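Local coordinates for conserved hypothetical protein (Streptococcus pneumoniae, PDB 4QDY), which is of unknown function but carries two YbbR-like domains in tandem and forms an assembly of two subunits, at residues A[38-43]-A[86-91]; A[74-79]-A[92-97]; A[112-117]-A[152-157]. All blocks are in the same frame, centred on the assembly; numbering follows the deposited sequence.

Interaction 1: residues A[38-43]-A[86-91]; sequences VVLTGA and LTAVAT
V39 and V89 face each other across an antiparallel strand pair and are joined by two backbone hydrogen bonds: V39 N reaches V89 O at 2.9 Å, nearly straight at 173°, and V89 N answers to V39 O. V39 CG2, anti to the carbonyl carbon and beside the backbone N, lies 3.8 Å from T91 OG1, the two side chains meeting at a slant. T41 repeats the scheme with T87, T87 N giving a bond of 2.9 Å to T41 O. On the same face as V39 and V89, T41 CB stands 4.2 Å from T87 CB. This is regular antiparallel pairing inside the first YbbR-like domain, where strand 35-42 has strand 9-21 as its other neighbour. On the face of V38, L40, A88 and A90, which meets helix 45-52, A88 CB is shared by V38 CG1 at 3.8 Å and L40 CD2 at 3.7 Å. L86 extends the same apolar layer: its CD2 rests 3.8 Å from G42 CA and also approaches T41 O, while its side chain packs on S47 and L48 of the helix.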
loop_
_atom_site.group_PDB
_atom_site.type_symbol
_atom_site.label_atom_id
_atom_site.label_comp_id
_atom_site.label_asym_id
_atom_site.label_seq_id
_atom_site.Cartn_x
_atom_site.Cartn_y
_atom_site.Cartn_z
ATOM N N VAL A 38 3.610 -10.486 -12.041
ATOM C CA VAL A 38 4.246 -11.804 -12.016
ATOM C C VAL A 38 4.478 -12.252 -13.458
ATOM O O VAL A 38 3.530 -12.347 -14.243
ATOM C CB VAL A 38 3.422 -12.847 -11.201
ATOM C CG1 VAL A 38 4.070 -14.228 -11.244
ATOM C CG2 VAL A 38 3.245 -12.396 -9.753
ATOM N N VAL A 39 5.747 -12.521 -13.799
ATOM C CA VAL A 39 6.122 -12.986 -15.131
ATOM C C VAL A 39 6.005 -14.512 -15.134
ATOM O O VAL A 39 6.773 -15.190 -14.447
ATOM C CB VAL A 39 7.533 -12.495 -15.571
ATOM C CG1 VAL A 39 7.831 -12.904 -17.012
ATOM C CG2 VAL A 39 7.677 -10.984 -15.408
ATOM N N LEU A 40 5.021 -15.045 -15.869
ATOM C CA LEU A 40 4.819 -16.491 -15.970
ATOM C C LEU A 40 5.422 -17.019 -17.272
ATOM O O LEU A 40 5.336 -16.345 -18.296
ATOM C CB LEU A 40 3.329 -16.874 -15.879
ATOM C CG LEU A 40 2.558 -16.568 -14.593
ATOM C CD1 LEU A 40 1.127 -17.037 -14.715
ATOM C CD2 LEU A 40 3.170 -17.259 -13.390
ATOM N N THR A 41 6.048 -18.213 -17.227
ATOM C CA THR A 41 6.664 -18.853 -18.396
ATOM C C THR A 41 6.354 -20.360 -18.360
ATOM O O THR A 41 6.504 -21.003 -17.319
ATOM C CB THR A 41 8.187 -18.574 -18.447
ATOM O OG1 THR A 41 8.436 -17.176 -18.277
ATOM C CG2 THR A 41 8.838 -19.055 -19.745
ATOM N N GLY A 42 5.927 -20.894 -19.500
ATOM C CA GLY A 42 5.593 -22.305 -19.651
ATOM C C GLY A 42 5.164 -22.682 -21.052
ATOM O O GLY A 42 4.668 -21.837 -21.801
ATOM N N ALA A 43 5.364 -23.962 -21.413
ATOM C CA ALA A 43 5.005 -24.513 -22.722
ATOM C C ALA A 43 3.494 -24.749 -22.831
ATOM O O ALA A 43 2.949 -24.696 -23.936
ATOM C CB ALA A 43 5.753 -25.812 -22.963
ATOM N N LEU A 86 5.303 -24.505 -14.846
ATOM C CA LEU A 86 5.368 -23.048 -14.933
ATOM C C LEU A 86 6.496 -22.472 -14.072
ATOM O O LEU A 86 6.850 -23.032 -13.032
ATOM C CB LEU A 86 4.038 -22.392 -14.516
ATOM C CG LEU A 86 2.793 -22.640 -15.378
ATOM C CD1 LEU A 86 1.612 -21.879 -14.824
ATOM C CD2 LEU A 86 3.003 -22.197 -16.824
ATOM N N THR A 87 7.038 -21.329 -14.529
ATOM C CA THR A 87 8.083 -20.526 -13.891
ATOM C C THR A 87 7.474 -19.157 -13.575
ATOM O O THR A 87 6.859 -18.555 -14.457
ATOM C CB THR A 87 9.322 -20.456 -14.810
ATOM O OG1 THR A 87 9.819 -21.777 -15.012
ATOM C CG2 THR A 87 10.436 -19.574 -14.249
ATOM N N ALA A 88 7.622 -18.676 -12.324
ATOM C CA ALA A 88 7.072 -17.384 -11.907
ATOM C C ALA A 88 8.124 -16.515 -11.241
ATOM O O ALA A 88 8.836 -16.976 -10.343
ATOM C CB ALA A 88 5.907 -17.589 -10.954
ATOM N N VAL A 89 8.226 -15.252 -11.689
ATOM C CA VAL A 89 9.156 -14.273 -11.126
ATOM C C VAL A 89 8.360 -12.996 -10.856
ATOM O O VAL A 89 7.805 -12.408 -11.789
ATOM C CB VAL A 89 10.422 -14.005 -11.996
ATOM C CG1 VAL A 89 11.368 -13.035 -11.293
ATOM C CG2 VAL A 89 11.165 -15.297 -12.333
ATOM N N ALA A 90 8.285 -12.592 -9.574
ATOM C CA ALA A 90 7.580 -11.388 -9.138
ATOM C C ALA A 90 8.365 -10.136 -9.517
ATOM O O ALA A 90 9.597 -10.149 -9.492
ATOM C CB ALA A 90 7.349 -11.432 -7.638
ATOM N N THR A 91 7.643 -9.057 -9.869
ATOM C CA THR A 91 8.194 -7.762 -10.265
ATOM C C THR A 91 7.614 -6.682 -9.317
ATOM O O THR A 91 6.456 -6.285 -9.495
ATOM C CB THR A 91 7.889 -7.496 -11.756
ATOM O OG1 THR A 91 8.394 -8.577 -12.542
ATOM C CG2 THR A 91 8.472 -6.178 -12.259
#

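Interaction 2: residues A[74-79]-A[92-97]; sequences EVPLSI and PQKITV
L77 N donates to Q93 O over 2.9 Å in a nearly straight bond (167°), the donor lying close to the line of the carbonyl. The same oxygen is approached by the L77 side chain, whose CB is 3.4 Å away, so the leucine lies against the backbone it is bonded to. Its CG, anti to the carbonyl carbon (chi1 -59°), leads on to CD1, which reaches P92 O, and to CD2, which sits 3.8 Å from I95 CG1. The L77 and I95 side chains cross at about a right angle, both branches of the leucine touching I95 CG2 as well. Further along, V75 and I95 form a hydrogen-bonded pair of the beta hairpin made by antiparallel strands 71-80 and 87-113, with V75 N to I95 O at 3.0 Å and I95 N returning to V75 O. I95 O also receives a CA-H contact from E74. V75 CG2 meets I95 CG1 at 3.9 Å, continuing the apolar layer begun by L77.

The face of E74, P76, K94 and T96 carries the charges. K94 runs fully extended, its CG 3.8 Å from P76 CA. E74 and K94 cross at a slant without their charged ends meeting, E74 OE2 being 4.5 Å from K94 NZ. E74 OE2 lies near D188 OD2 of the second subunit, a like charge if both are ionised, which K94 nearby may offset in part. F187 of that subunit packs on P92 and K94, whereas the apolar face of L77 and I95 packs within the chain on I18 of strand 9-21, which also brings I20 against I95, with V61 and A63 of strand 60-64 and V36 of strand 35-42 also against L77.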
loop_
_atom_site.group_PDB
_atom_site.type_symbol
_atom_site.label_atom_id
_atom_site.label_comp_id
_atom_site.label_asym_id
_atom_site.label_seq_id
_atom_site.Cartn_x
_atom_site.Cartn_y
_atom_site.Cartn_z
ATOM N N GLU A 74 13.963 -4.878 3.920
ATOM C CA GLU A 74 13.491 -5.387 2.631
ATOM C C GLU A 74 13.371 -6.910 2.750
ATOM O O GLU A 74 14.288 -7.568 3.253
ATOM C CB GLU A 74 14.354 -4.956 1.426
ATOM C CG GLU A 74 15.803 -5.415 1.405
ATOM C CD GLU A 74 16.522 -5.200 0.085
ATOM O OE1 GLU A 74 15.876 -4.749 -0.890
ATOM O OE2 GLU A 74 17.726 -5.533 0.012
ATOM N N VAL A 75 12.211 -7.456 2.349
ATOM C CA VAL A 75 11.921 -8.885 2.483
ATOM C C VAL A 75 11.676 -9.531 1.100
ATOM O O VAL A 75 11.022 -8.926 0.244
ATOM C CB VAL A 75 10.720 -9.160 3.432
ATOM C CG1 VAL A 75 11.105 -8.909 4.885
ATOM C CG2 VAL A 75 9.471 -8.362 3.044
ATOM N N PRO A 76 12.186 -10.769 0.875
ATOM C CA PRO A 76 11.965 -11.427 -0.422
ATOM C C PRO A 76 10.554 -11.985 -0.538
ATOM O O PRO A 76 10.030 -12.546 0.424
ATOM C CB PRO A 76 13.007 -12.557 -0.442
ATOM C CG PRO A 76 13.827 -12.394 0.811
ATOM C CD PRO A 76 12.986 -11.628 1.769
ATOM N N LEU A 77 9.941 -11.822 -1.715
ATOM C CA LEU A 77 8.595 -12.323 -1.982
ATOM C C LEU A 77 8.648 -13.793 -2.406
ATOM O O LEU A 77 9.586 -14.196 -3.099
ATOM C CB LEU A 77 7.885 -11.482 -3.061
ATOM C CG LEU A 77 7.692 -9.979 -2.812
ATOM C CD1 LEU A 77 6.959 -9.339 -3.969
ATOM C CD2 LEU A 77 6.916 -9.709 -1.534
ATOM N N SER A 78 7.646 -14.590 -1.996
ATOM C CA SER A 78 7.575 -16.011 -2.344
ATOM C C SER A 78 6.348 -16.321 -3.191
ATOM O O SER A 78 5.271 -15.785 -2.929
ATOM C CB SER A 78 7.549 -16.875 -1.086
ATOM O OG SER A 78 8.730 -16.704 -0.320
ATOM N N ILE A 79 6.511 -17.193 -4.198
ATOM C CA ILE A 79 5.406 -17.633 -5.052
ATOM C C ILE A 79 4.973 -19.003 -4.524
ATOM O O ILE A 79 5.747 -19.963 -4.589
ATOM C CB ILE A 79 5.718 -17.639 -6.588
ATOM C CG1 ILE A 79 6.146 -16.252 -7.139
ATOM C CG2 ILE A 79 4.534 -18.176 -7.395
ATOM C CD1 ILE A 79 7.610 -15.856 -6.947
ATOM N N PRO A 92 8.362 -6.209 -8.288
ATOM C CA PRO A 92 9.747 -6.561 -7.914
ATOM C C PRO A 92 9.834 -7.871 -7.113
ATOM O O PRO A 92 8.820 -8.347 -6.599
ATOM C CB PRO A 92 10.173 -5.368 -7.054
ATOM C CG PRO A 92 8.908 -4.929 -6.381
ATOM C CD PRO A 92 7.811 -5.174 -7.389
ATOM N N GLN A 93 11.048 -8.451 -7.018
ATOM C CA GLN A 93 11.303 -9.703 -6.293
ATOM C C GLN A 93 11.283 -9.478 -4.779
ATOM O O GLN A 93 10.951 -10.399 -4.032
ATOM C CB GLN A 93 12.646 -10.344 -6.696
ATOM C CG GLN A 93 12.777 -10.807 -8.156
ATOM C CD GLN A 93 13.112 -9.722 -9.160
ATOM O OE1 GLN A 93 12.536 -8.628 -9.181
ATOM N NE2 GLN A 93 14.020 -10.035 -10.070
ATOM N N LYS A 94 11.661 -8.263 -4.331
ATOM C CA LYS A 94 11.700 -7.871 -2.919
ATOM C C LYS A 94 10.925 -6.570 -2.696
ATOM O O LYS A 94 10.891 -5.713 -3.583
ATOM C CB LYS A 94 13.152 -7.705 -2.425
ATOM C CG LYS A 94 14.003 -8.967 -2.495
ATOM C CD LYS A 94 15.426 -8.730 -2.001
ATOM C CE LYS A 94 16.252 -9.994 -2.059
ATOM N NZ LYS A 94 17.632 -9.784 -1.552
ATOM N N ILE A 95 10.306 -6.420 -1.510
ATOM C CA ILE A 95 9.560 -5.206 -1.151
ATOM C C ILE A 95 10.200 -4.585 0.100
ATOM O O ILE A 95 10.724 -5.311 0.944
ATOM C CB ILE A 95 8.027 -5.442 -0.952
ATOM C CG1 ILE A 95 7.712 -6.407 0.231
ATOM C CG2 ILE A 95 7.365 -5.888 -2.270
ATOM C CD1 ILE A 95 6.234 -6.486 0.678
ATOM N N THR A 96 10.159 -3.246 0.208
ATOM C CA THR A 96 10.709 -2.505 1.351
ATOM C C THR A 96 9.563 -2.189 2.311
ATOM O O THR A 96 8.594 -1.539 1.919
ATOM C CB THR A 96 11.444 -1.243 0.874
ATOM O OG1 THR A 96 12.433 -1.619 -0.086
ATOM C CG2 THR A 96 12.088 -0.461 2.025
ATOM N N VAL A 97 9.668 -2.664 3.561
ATOM C CA VAL A 97 8.619 -2.475 4.561
ATOM C C VAL A 97 9.173 -1.718 5.782
ATOM O O VAL A 97 10.234 -2.074 6.300
ATOM C CB VAL A 97 8.005 -3.841 4.991
ATOM C CG1 VAL A 97 6.853 -3.648 5.968
ATOM C CG2 VAL A 97 7.533 -4.651 3.786
#

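Interaction 3: residues A[112-117]-A[152-157]; sequences PEIDPS and AVLPTS
E113 lies between A152 and L154 in a short parallel pairing within the second YbbR-like domain, where the end of strand 87-113 runs beside the end of strand 149-153. E113 N donates to A152 O at 3.2 Å, and L154 N donates to E113 O at 3.0 Å, so one residue uses both its backbone groups on the opposite strand, as parallel strands do. The two bonds differ in approach. L154 N lies almost in line with the E113 carbonyl, the C=O to donor angle being 173°, whereas E113 N stands well above the plane of the A152 carbonyl. A CA-H contact from V153 also points at E113 O.

Where the strands end, side chains take over. I114 CG2 meets L154 CD2 at 3.8 Å, and I114 CG1 approaches L154 CB at 4.0 Å. L154 CG is anti to its backbone N (chi1 174°), and from there CD2 reaches the isoleucine.

Outside this pair, M191 of strand 183-196 backs both I114 and L154, while A152 packs on V168 and L170 of strand 164-173. The loop after L154 reaches the second subunit, T156 OG1 being hydrogen-bonded to T72 N of that subunit. In the loop that follows I114, S117 OG donates to D115 OD2 at 2.7 Å from above the carboxylate plane.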
loop_
_atom_site.group_PDB
_atom_site.type_symbol
_atom_site.label_atom_id
_atom_site.label_comp_id
_atom_site.label_asym_id
_atom_site.label_seq_id
_atom_site.Cartn_x
_atom_site.Cartn_y
_atom_site.Cartn_z
ATOM N N PRO A 112 -12.442 20.694 6.477
ATOM C CA PRO A 112 -12.937 20.338 5.137
ATOM C C PRO A 112 -12.114 21.036 4.050
ATOM O O PRO A 112 -11.710 22.185 4.237
ATOM C CB PRO A 112 -14.396 20.816 5.146
ATOM C CG PRO A 112 -14.644 21.401 6.525
ATOM C CD PRO A 112 -13.309 21.708 7.108
ATOM N N GLU A 113 -11.844 20.335 2.934
ATOM C CA GLU A 113 -11.055 20.857 1.812
ATOM C C GLU A 113 -11.812 20.727 0.491
ATOM O O GLU A 113 -12.263 19.635 0.139
ATOM C CB GLU A 113 -9.698 20.132 1.701
ATOM C CG GLU A 113 -8.720 20.419 2.834
ATOM C CD GLU A 113 -8.139 21.820 2.922
ATOM O OE1 GLU A 113 -8.061 22.510 1.880
ATOM O OE2 GLU A 113 -7.685 22.195 4.027
ATOM N N ILE A 114 -11.964 21.856 -0.228
ATOM C CA ILE A 114 -12.628 21.948 -1.535
ATOM C C ILE A 114 -11.753 22.821 -2.449
ATOM O O ILE A 114 -11.406 23.944 -2.080
ATOM C CB ILE A 114 -14.099 22.482 -1.443
ATOM C CG1 ILE A 114 -14.987 21.584 -0.534
ATOM C CG2 ILE A 114 -14.722 22.625 -2.849
ATOM C CD1 ILE A 114 -16.419 22.108 -0.219
ATOM N N ASP A 115 -11.395 22.293 -3.632
ATOM C CA ASP A 115 -10.589 22.989 -4.636
ATOM C C ASP A 115 -11.473 23.992 -5.406
ATOM O O ASP A 115 -12.543 23.593 -5.871
ATOM C CB ASP A 115 -9.939 21.960 -5.591
ATOM C CG ASP A 115 -9.040 22.499 -6.697
ATOM O OD1 ASP A 115 -8.432 23.573 -6.503
ATOM O OD2 ASP A 115 -8.852 21.787 -7.706
ATOM N N PRO A 116 -11.051 25.277 -5.583
ATOM C CA PRO A 116 -11.896 26.256 -6.305
ATOM C C PRO A 116 -12.359 25.803 -7.706
ATOM O O PRO A 116 -13.349 26.349 -8.194
ATOM C CB PRO A 116 -10.980 27.479 -6.453
ATOM C CG PRO A 116 -9.610 27.020 -6.049
ATOM C CD PRO A 116 -9.834 25.931 -5.065
ATOM N N SER A 117 -11.680 24.815 -8.337
ATOM C CA SER A 117 -12.067 24.291 -9.655
ATOM C C SER A 117 -13.392 23.521 -9.574
ATOM O O SER A 117 -14.155 23.508 -10.542
ATOM C CB SER A 117 -10.977 23.386 -10.225
ATOM O OG SER A 117 -10.801 22.209 -9.454
ATOM N N ALA A 152 -11.100 16.530 5.389
ATOM C CA ALA A 152 -12.275 15.943 4.755
ATOM C C ALA A 152 -12.371 16.511 3.345
ATOM O O ALA A 152 -13.149 17.431 3.071
ATOM C CB ALA A 152 -13.522 16.223 5.585
ATOM N N VAL A 153 -11.484 16.009 2.473
ATOM C CA VAL A 153 -11.297 16.452 1.091
ATOM C C VAL A 153 -12.442 15.901 0.197
ATOM O O VAL A 153 -12.762 14.711 0.236
ATOM C CB VAL A 153 -9.885 16.045 0.553
ATOM C CG1 VAL A 153 -9.585 14.555 0.731
ATOM C CG2 VAL A 153 -9.663 16.492 -0.890
ATOM N N LEU A 154 -13.051 16.806 -0.595
ATOM C CA LEU A 154 -14.112 16.512 -1.560
ATOM C C LEU A 154 -13.533 15.700 -2.730
ATOM O O LEU A 154 -12.501 16.112 -3.272
ATOM C CB LEU A 154 -14.747 17.838 -2.052
ATOM C CG LEU A 154 -15.797 17.782 -3.181
ATOM C CD1 LEU A 154 -17.090 17.137 -2.724
ATOM C CD2 LEU A 154 -16.114 19.168 -3.685
ATOM N N PRO A 155 -14.153 14.558 -3.139
ATOM C CA PRO A 155 -13.600 13.781 -4.265
ATOM C C PRO A 155 -13.485 14.625 -5.536
ATOM O O PRO A 155 -14.361 15.445 -5.817
ATOM C CB PRO A 155 -14.612 12.643 -4.440
ATOM C CG PRO A 155 -15.264 12.511 -3.115
ATOM C CD PRO A 155 -15.368 13.911 -2.602
ATOM N N THR A 156 -12.374 14.438 -6.277
ATOM C CA THR A 156 -12.000 15.163 -7.501
ATOM C C THR A 156 -13.149 15.145 -8.541
ATOM O O THR A 156 -13.378 16.159 -9.204
ATOM C CB THR A 156 -10.722 14.541 -8.092
ATOM O OG1 THR A 156 -9.739 14.417 -7.063
ATOM C CG2 THR A 156 -10.146 15.346 -9.251
ATOM N N SER A 157 -13.872 14.013 -8.650
ATOM C CA SER A 157 -14.989 13.802 -9.575
ATOM C C SER A 157 -16.234 14.642 -9.219
ATOM O O SER A 157 -17.065 14.887 -10.099
ATOM C CB SER A 157 -15.381 12.328 -9.584
ATOM O OG SER A 157 -15.766 11.877 -8.294
#

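In the fold
All three contacts are strung on the long, interrupted strand 87-113, which starts in the first YbbR-like region and continues into the second. Interactions 1 and 2 take successive parts of it and are neighbours, their centres 16 Å apart: A90 CB packs on L77 CD1 at 4.2 Å, and I79 CD1 lies 3.8 Å from A88 O. In this way strands 35-42 and 71-80 each pair with a different part of the long strand. Interaction 3 closes later along the chain, on the other side of the chain's centre, about 42 Å from interaction 1 and 36 Å from interaction 2 between centres. Interactions 2 and 3 both touch the second subunit, whereas interaction 1 does not.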